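Local coordinates for B-agarase (Saccharophagus degradans, PDB 4BQ2), which hydrolyses beta-linkages of agarose as a family 50 exo-beta-agarase, probably acting from chain ends, at residues 241-244 with 249-252; 279-284 with 428-433. One frame throughout, in Å; residues are numbered along the deposited sequence.

Contact 1: 241-244 with 249-252; sequences MPSR and GWLA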
ATOM      1  N   MET A 241      24.312 -12.330 -10.153  1.00 27.62           N
ATOM      2  CA  MET A 241      25.319 -11.272 -10.299  1.00 27.55           C
ATOM      3  C   MET A 241      26.657 -11.730  -9.741  1.00 31.17           C
ATOM      4  O   MET A 241      26.678 -12.651  -8.903  1.00 30.13           O
ATOM      5  CB  MET A 241      24.876 -10.010  -9.564  1.00 26.03           C
ATOM      6  CG  MET A 241      23.845  -9.214 -10.344  1.00 26.49           C
ATOM      7  SD  MET A 241      23.562  -7.551  -9.676  1.00 27.46           S
ATOM      8  CE  MET A 241      22.638  -6.845 -11.044  1.00 28.64           C
ATOM      9  N   PRO A 242      27.774 -11.119 -10.207  1.00 32.95           N
ATOM     10  CA  PRO A 242      29.066 -11.607  -9.724  1.00 34.64           C
ATOM     11  C   PRO A 242      29.255 -11.366  -8.237  1.00 30.38           C
ATOM     12  O   PRO A 242      28.691 -10.423  -7.658  1.00 31.53           O
ATOM     13  CB  PRO A 242      30.110 -10.797 -10.536  1.00 33.52           C
ATOM     14  CG  PRO A 242      29.366  -9.696 -11.202  1.00 34.03           C
ATOM     15  CD  PRO A 242      27.929 -10.130 -11.308  1.00 34.04           C
ATOM     16  N   SER A 243      30.034 -12.237  -7.623  1.00 29.25           N
ATOM     17  CA  SER A 243      30.445 -12.017  -6.236  1.00 31.58           C
ATOM     18  C   SER A 243      29.319 -12.210  -5.215  1.00 29.24           C
ATOM     19  O   SER A 243      29.436 -11.770  -4.081  1.00 29.94           O
ATOM     20  CB  SER A 243      31.080 -10.642  -6.057  1.00 36.55           C
ATOM     21  OG  SER A 243      31.630 -10.534  -4.743  1.00 47.53           O
ATOM     22  N   ARG A 244      28.241 -12.865  -5.629  1.00 27.76           N
ATOM     23  CA  ARG A 244      27.202 -13.301  -4.700  1.00 25.15           C
ATOM     24  C   ARG A 244      27.620 -14.665  -4.140  1.00 23.97           C
ATOM     25  O   ARG A 244      28.164 -15.520  -4.876  1.00 22.01           O
ATOM     26  CB  ARG A 244      25.843 -13.404  -5.413  1.00 27.10           C
ATOM     27  CG  ARG A 244      25.237 -12.066  -5.887  1.00 27.31           C
ATOM     28  CD  ARG A 244      25.154 -11.031  -4.768  1.00 28.74           C
ATOM     29  NE  ARG A 244      24.734  -9.679  -5.196  1.00 26.19           N
ATOM     30  CZ  ARG A 244      23.498  -9.409  -5.592  1.00 24.59           C
ATOM     31  NH1 ARG A 244      22.629 -10.397  -5.650  1.00 24.83           N
ATOM     32  NH2 ARG A 244      23.139  -8.185  -5.957  1.00 22.59           N
ATOM     33  N   GLY A 249      24.549 -13.476  -0.458  1.00 17.11           N
ATOM     34  CA  GLY A 249      25.381 -12.571   0.326  1.00 17.10           C
ATOM     35  C   GLY A 249      26.579 -12.087  -0.470  1.00 19.07           C
ATOM     36  O   GLY A 249      26.730 -12.440  -1.647  1.00 20.86           O
ATOM     37  N   TRP A 250      27.452 -11.310   0.178  1.00 20.78           N
ATOM     38  CA  TRP A 250      28.590 -10.672  -0.499  1.00 23.43           C
ATOM     39  C   TRP A 250      29.819 -11.562  -0.300  1.00 24.80           C
ATOM     40  O   TRP A 250      30.316 -11.701   0.828  1.00 23.21           O
ATOM     41  CB  TRP A 250      28.814  -9.248   0.052  1.00 25.38           C
ATOM     42  CG  TRP A 250      29.841  -8.398  -0.688  1.00 28.53           C
ATOM     43  CD1 TRP A 250      30.962  -7.800  -0.142  1.00 31.25           C
ATOM     44  CD2 TRP A 250      29.842  -8.038  -2.084  1.00 29.01           C
ATOM     45  NE1 TRP A 250      31.642  -7.094  -1.117  1.00 32.59           N
ATOM     46  CE2 TRP A 250      30.978  -7.215  -2.307  1.00 30.82           C
ATOM     47  CE3 TRP A 250      28.983  -8.307  -3.165  1.00 31.52           C
ATOM     48  CZ2 TRP A 250      31.293  -6.672  -3.576  1.00 33.37           C
ATOM     49  CZ3 TRP A 250      29.292  -7.752  -4.427  1.00 34.73           C
ATOM     50  CH2 TRP A 250      30.448  -6.951  -4.617  1.00 31.88           C
ATOM     51  N   LEU A 251      30.252 -12.212  -1.383  1.00 26.42           N
ATOM     52  CA  LEU A 251      31.408 -13.119  -1.347  1.00 32.38           C
ATOM     53  C   LEU A 251      32.676 -12.466  -0.828  1.00 33.86           C
ATOM     54  O   LEU A 251      33.435 -13.115  -0.110  1.00 33.20           O
ATOM     55  CB  LEU A 251      31.726 -13.705  -2.728  1.00 33.68           C
ATOM     56  CG  LEU A 251      31.470 -15.153  -3.138  1.00 39.54           C
ATOM     57  CD1 LEU A 251      32.170 -15.417  -4.470  1.00 39.50           C
ATOM     58  CD2 LEU A 251      31.913 -16.177  -2.100  1.00 37.22           C
ATOM     59  N   ALA A 252      32.909 -11.198  -1.200  1.00 33.61           N
ATOM     60  CA  ALA A 252      34.160 -10.529  -0.863  1.00 38.57           C
ATOM     61  C   ALA A 252      34.343 -10.413   0.660  1.00 44.27           C
ATOM     62  O   ALA A 252      35.465 -10.495   1.180  1.00 44.84           O
ATOM     63  CB  ALA A 252      34.265  -9.178  -1.556  1.00 37.03           C
TER
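Ser243 and Leu251 are joined by the one hydrogen bond of this contact, a backbone link in which Leu251 N donates to Ser243 O over 2.9 Å. The bond is fairly straight, 161° at the hydrogen. Next to it the backbones of Arg244 and Trp250 form a single bridge, running antiparallel as a non-hydrogen-bonded pair. The CA-H of Arg244 points at Gly249 O, 3.2 Å from CA, adding a weaker polar contact beside the bridge.

Packing between side chains centres on the indole of Trp250. Ser243 OG sits 3.6 Å above one ring face, displaced toward the rim near CZ3. It gets there because its chi1 of -172° swings the hydroxyl away from its own backbone N and out over the six-membered ring. Leu251 lies along the backbone of the turn instead: its CB is 3.3 Å from Ser243 O, while CG rests 3.8 Å from Arg244 O.

The charged end of Arg244 finds its partners outside the two segments. The side chain of Arg244 bends at chi2 and folds back, so that CB of Met241 lies over the centre of one guanidinium face, and NH2 bonds to the carbonyl oxygens of Gly411 and Asn739. Trp250 also meets the ring of Tyr743, with the two planes roughly 25° apart, which ties the loop to helix 742-746.

Residues Met241 to Arg244 make a type II beta turn, with Pro242 and Ser243 at its corners and Ser243 taking the positive phi expected of the third position. The turn and the returning segment together form an irregular, hairpin-like surface loop, drawn together at a single antiparallel bridge and lying between helix 222-235 and strand 263-267.

Contact 2: 279-284 with 428-433; sequences YPYFAT and RIPFFA
Ala283 and Phe432 make the tight half of this contact. The methyl group CB of Ala283 meets the phenyl ring at its edge, near the ring plane, with CZ 3.6 Å away and CE1 at 4.0 Å. Phe432 directs its CB past the other segment, yet with chi1 at -73° the ring reaches back and delivers its far end to the small residue. The length of the phenyl side chain spans the gap, and the small methyl meets its edge while the backbones stay well apart.

The other half is looser. Tyr281 and Pro430 approach from opposite directions, and the phenol oxygen touches the pyrrolidine ring, with OH 3.8 Å from Pro430 CB and equally far from CG. The tyrosine ring itself stands further back, its CE1 4.3 Å from Pro430 CG. No hydrogen bond crosses the contact. The buried hydroxyl of Tyr281 is instead bonded to Thr413 O, which fixes the end of the ring against the intervening chain. Neither half has a solvent side, since all four touching residues are buried.

The backbones stay 9.3 Å apart even at their nearest CA atoms, those of Ala283 and Pro430, so the two segments are not paired as strands. Ala283 hydrogen-bonds to strand 693-699, Pro430 to Leu415, and Val484 of strand 483-488 packs against Tyr281, Pro430 and Phe432. This is consistent with side chains meeting inside a (beta/alpha)8-type barrel, with strands 280-287 and 431-435 flanking the segment around Thr413 to Leu415, helix 394-410 against Ile429 and helix 742-746 against Tyr281.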
ATOM      1  N   TYR A 279      28.202 -14.713   5.248  1.00 18.63           N
ATOM      2  CA  TYR A 279      28.503 -13.564   4.346  1.00 17.34           C
ATOM      3  C   TYR A 279      27.531 -12.444   4.601  1.00 16.01           C
ATOM      4  O   TYR A 279      26.340 -12.709   4.880  1.00 16.46           O
ATOM      5  CB  TYR A 279      28.457 -13.969   2.868  1.00 18.22           C
ATOM      6  CG  TYR A 279      29.491 -14.991   2.520  1.00 19.37           C
ATOM      7  CD1 TYR A 279      30.784 -14.601   2.171  1.00 20.52           C
ATOM      8  CD2 TYR A 279      29.184 -16.351   2.541  1.00 19.76           C
ATOM      9  CE1 TYR A 279      31.751 -15.553   1.868  1.00 21.41           C
ATOM     10  CE2 TYR A 279      30.145 -17.318   2.227  1.00 20.47           C
ATOM     11  CZ  TYR A 279      31.423 -16.907   1.891  1.00 22.18           C
ATOM     12  OH  TYR A 279      32.363 -17.861   1.592  1.00 23.79           O
ATOM     13  N   PRO A 280      28.014 -11.187   4.572  1.00 15.38           N
ATOM     14  CA  PRO A 280      27.096 -10.094   4.841  1.00 15.78           C
ATOM     15  C   PRO A 280      25.964 -10.125   3.803  1.00 16.41           C
ATOM     16  O   PRO A 280      26.207 -10.484   2.641  1.00 15.35           O
ATOM     17  CB  PRO A 280      27.966  -8.835   4.671  1.00 17.22           C
ATOM     18  CG  PRO A 280      29.390  -9.305   4.874  1.00 16.89           C
ATOM     19  CD  PRO A 280      29.413 -10.725   4.389  1.00 15.70           C
ATOM     20  N   TYR A 281      24.761  -9.769   4.237  1.00 15.08           N
ATOM     21  CA  TYR A 281      23.570  -9.883   3.394  1.00 16.61           C
ATOM     22  C   TYR A 281      22.686  -8.636   3.527  1.00 16.23           C
ATOM     23  O   TYR A 281      22.614  -8.018   4.593  1.00 16.12           O
ATOM     24  CB  TYR A 281      22.798 -11.174   3.778  1.00 15.25           C
ATOM     25  CG  TYR A 281      21.548 -11.495   2.943  1.00 15.99           C
ATOM     26  CD1 TYR A 281      21.643 -12.160   1.726  1.00 15.49           C
ATOM     27  CD2 TYR A 281      20.283 -11.140   3.402  1.00 16.21           C
ATOM     28  CE1 TYR A 281      20.508 -12.477   0.986  1.00 15.32           C
ATOM     29  CE2 TYR A 281      19.131 -11.424   2.660  1.00 15.92           C
ATOM     30  CZ  TYR A 281      19.251 -12.084   1.461  1.00 16.35           C
ATOM     31  OH  TYR A 281      18.107 -12.376   0.740  1.00 15.62           O
ATOM     32  N   PHE A 282      21.977  -8.300   2.448  1.00 16.29           N
ATOM     33  CA  PHE A 282      21.108  -7.122   2.385  1.00 16.00           C
ATOM     34  C   PHE A 282      19.940  -7.528   1.464  1.00 16.68           C
ATOM     35  O   PHE A 282      20.153  -8.026   0.344  1.00 16.74           O
ATOM     36  CB  PHE A 282      21.865  -5.885   1.868  1.00 17.29           C
ATOM     37  CG  PHE A 282      21.034  -4.611   1.867  1.00 18.00           C
ATOM     38  CD1 PHE A 282      20.265  -4.259   0.747  1.00 18.98           C
ATOM     39  CD2 PHE A 282      21.032  -3.762   2.965  1.00 18.68           C
ATOM     40  CE1 PHE A 282      19.506  -3.092   0.743  1.00 19.66           C
ATOM     41  CE2 PHE A 282      20.278  -2.589   2.983  1.00 18.93           C
ATOM     42  CZ  PHE A 282      19.502  -2.247   1.866  1.00 18.50           C
ATOM     43  N   ALA A 283      18.719  -7.398   1.987  1.00 14.86           N
ATOM     44  CA  ALA A 283      17.574  -7.975   1.324  1.00 14.80           C
ATOM     45  C   ALA A 283      16.952  -7.018   0.304  1.00 13.50           C
ATOM     46  O   ALA A 283      16.569  -5.898   0.647  1.00 13.91           O
ATOM     47  CB  ALA A 283      16.542  -8.403   2.369  1.00 14.43           C
ATOM     48  N   THR A 284      16.880  -7.459  -0.947  1.00 12.95           N
ATOM     49  CA  THR A 284      16.135  -6.748  -1.960  1.00 13.23           C
ATOM     50  C   THR A 284      15.241  -7.755  -2.651  1.00 13.76           C
ATOM     51  O   THR A 284      15.568  -8.943  -2.705  1.00 13.34           O
ATOM     52  CB  THR A 284      17.065  -6.066  -2.982  1.00 13.87           C
ATOM     53  OG1 THR A 284      17.852  -7.080  -3.643  1.00 13.82           O
ATOM     54  CG2 THR A 284      17.988  -5.020  -2.273  1.00 13.62           C
ATOM     55  N   ARG A 428      17.667 -21.689  -4.871  1.00 17.82           N
ATOM     56  CA  ARG A 428      18.557 -20.883  -5.735  1.00 17.80           C
ATOM     57  C   ARG A 428      18.539 -19.409  -5.286  1.00 15.91           C
ATOM     58  O   ARG A 428      19.464 -18.631  -5.573  1.00 14.83           O
ATOM     59  CB  ARG A 428      18.120 -20.999  -7.221  1.00 18.94           C
ATOM     60  CG  ARG A 428      18.310 -22.384  -7.875  1.00 21.50           C
ATOM     61  CD  ARG A 428      17.334 -22.555  -9.065  1.00 26.00           C
ATOM     62  NE  ARG A 428      17.747 -21.614 -10.056  1.00 26.89           N
ATOM     63  CZ  ARG A 428      17.035 -21.006 -10.995  1.00 23.62           C
ATOM     64  NH1 ARG A 428      15.722 -21.190 -11.226  1.00 21.97           N
ATOM     65  NH2 ARG A 428      17.727 -20.178 -11.728  1.00 23.30           N
ATOM     66  N   ILE A 429      17.467 -19.019  -4.605  1.00 14.29           N
ATOM     67  CA  ILE A 429      17.333 -17.645  -4.099  1.00 13.68           C
ATOM     68  C   ILE A 429      16.555 -17.695  -2.770  1.00 13.13           C
ATOM     69  O   ILE A 429      15.590 -18.471  -2.635  1.00 13.55           O
ATOM     70  CB  ILE A 429      16.636 -16.693  -5.128  1.00 13.80           C
ATOM     71  CG1 ILE A 429      16.756 -15.228  -4.651  1.00 13.64           C
ATOM     72  CG2 ILE A 429      15.168 -17.111  -5.365  1.00 13.92           C
ATOM     73  CD1 ILE A 429      16.198 -14.218  -5.667  1.00 13.97           C
ATOM     74  N   PRO A 430      17.016 -16.937  -1.753  1.00 13.66           N
ATOM     75  CA  PRO A 430      16.320 -16.964  -0.470  1.00 13.66           C
ATOM     76  C   PRO A 430      14.930 -16.374  -0.573  1.00 14.44           C
ATOM     77  O   PRO A 430      14.617 -15.665  -1.544  1.00 14.55           O
ATOM     78  CB  PRO A 430      17.189 -16.047   0.423  1.00 13.72           C
ATOM     79  CG  PRO A 430      18.524 -16.051  -0.229  1.00 13.31           C
ATOM     80  CD  PRO A 430      18.208 -16.074  -1.701  1.00 13.20           C
ATOM     81  N   PHE A 431      14.102 -16.621   0.433  1.00 14.89           N
ATOM     82  CA  PHE A 431      12.727 -16.087   0.427  1.00 14.84           C
ATOM     83  C   PHE A 431      12.308 -15.670   1.831  1.00 15.17           C
ATOM     84  O   PHE A 431      12.893 -16.116   2.820  1.00 14.02           O
ATOM     85  CB  PHE A 431      11.731 -17.152  -0.069  1.00 15.32           C
ATOM     86  CG  PHE A 431      11.679 -18.382   0.801  1.00 15.33           C
ATOM     87  CD1 PHE A 431      12.641 -19.400   0.662  1.00 16.04           C
ATOM     88  CD2 PHE A 431      10.672 -18.521   1.763  1.00 15.19           C
ATOM     89  CE1 PHE A 431      12.590 -20.544   1.478  1.00 15.90           C
ATOM     90  CE2 PHE A 431      10.616 -19.642   2.567  1.00 17.05           C
ATOM     91  CZ  PHE A 431      11.558 -20.665   2.415  1.00 16.32           C
ATOM     92  N   PHE A 432      11.281 -14.831   1.901  1.00 14.01           N
ATOM     93  CA  PHE A 432      10.668 -14.435   3.179  1.00 13.63           C
ATOM     94  C   PHE A 432       9.374 -15.179   3.302  1.00 13.38           C
ATOM     95  O   PHE A 432       8.650 -15.287   2.316  1.00 15.31           O
ATOM     96  CB  PHE A 432      10.434 -12.925   3.230  1.00 12.22           C
ATOM     97  CG  PHE A 432      11.705 -12.152   3.393  1.00 13.36           C
ATOM     98  CD1 PHE A 432      12.647 -12.107   2.367  1.00 13.40           C
ATOM     99  CD2 PHE A 432      11.985 -11.515   4.600  1.00 12.87           C
ATOM    100  CE1 PHE A 432      13.860 -11.419   2.515  1.00 13.21           C
ATOM    101  CE2 PHE A 432      13.181 -10.803   4.761  1.00 13.80           C
ATOM    102  CZ  PHE A 432      14.115 -10.751   3.717  1.00 13.80           C
ATOM    103  N   ALA A 433       9.095 -15.693   4.497  1.00 13.33           N
ATOM    104  CA  ALA A 433       7.869 -16.452   4.741  1.00 13.53           C
ATOM    105  C   ALA A 433       6.874 -15.547   5.440  1.00 13.78           C
ATOM    106  O   ALA A 433       7.262 -14.513   5.934  1.00 14.64           O
ATOM    107  CB  ALA A 433       8.144 -17.658   5.622  1.00 13.64           C
TER

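Overall arrangement
Contact 1 is a surface contact within one loop, about 32 Å from the chain centre, whereas contact 2 is buried, about 22 Å from it, and joins segments more than 140 residues apart. Chemistry follows place: the loop is joined by a single backbone hydrogen bond and a CA-H...O contact, with a tryptophan face alongside, while the interior contact relies on apolar and aromatic groups without any hydrogen bond across it. Their centres lie about 12 Å apart and they are physically joined, since Trp250 N probably hydrogen-bonds to Pro280 O at 2.9 Å. Tyr743 of helix 742-746 touches both. The example illustrates how a peripheral loop can be anchored to the start of a core strand.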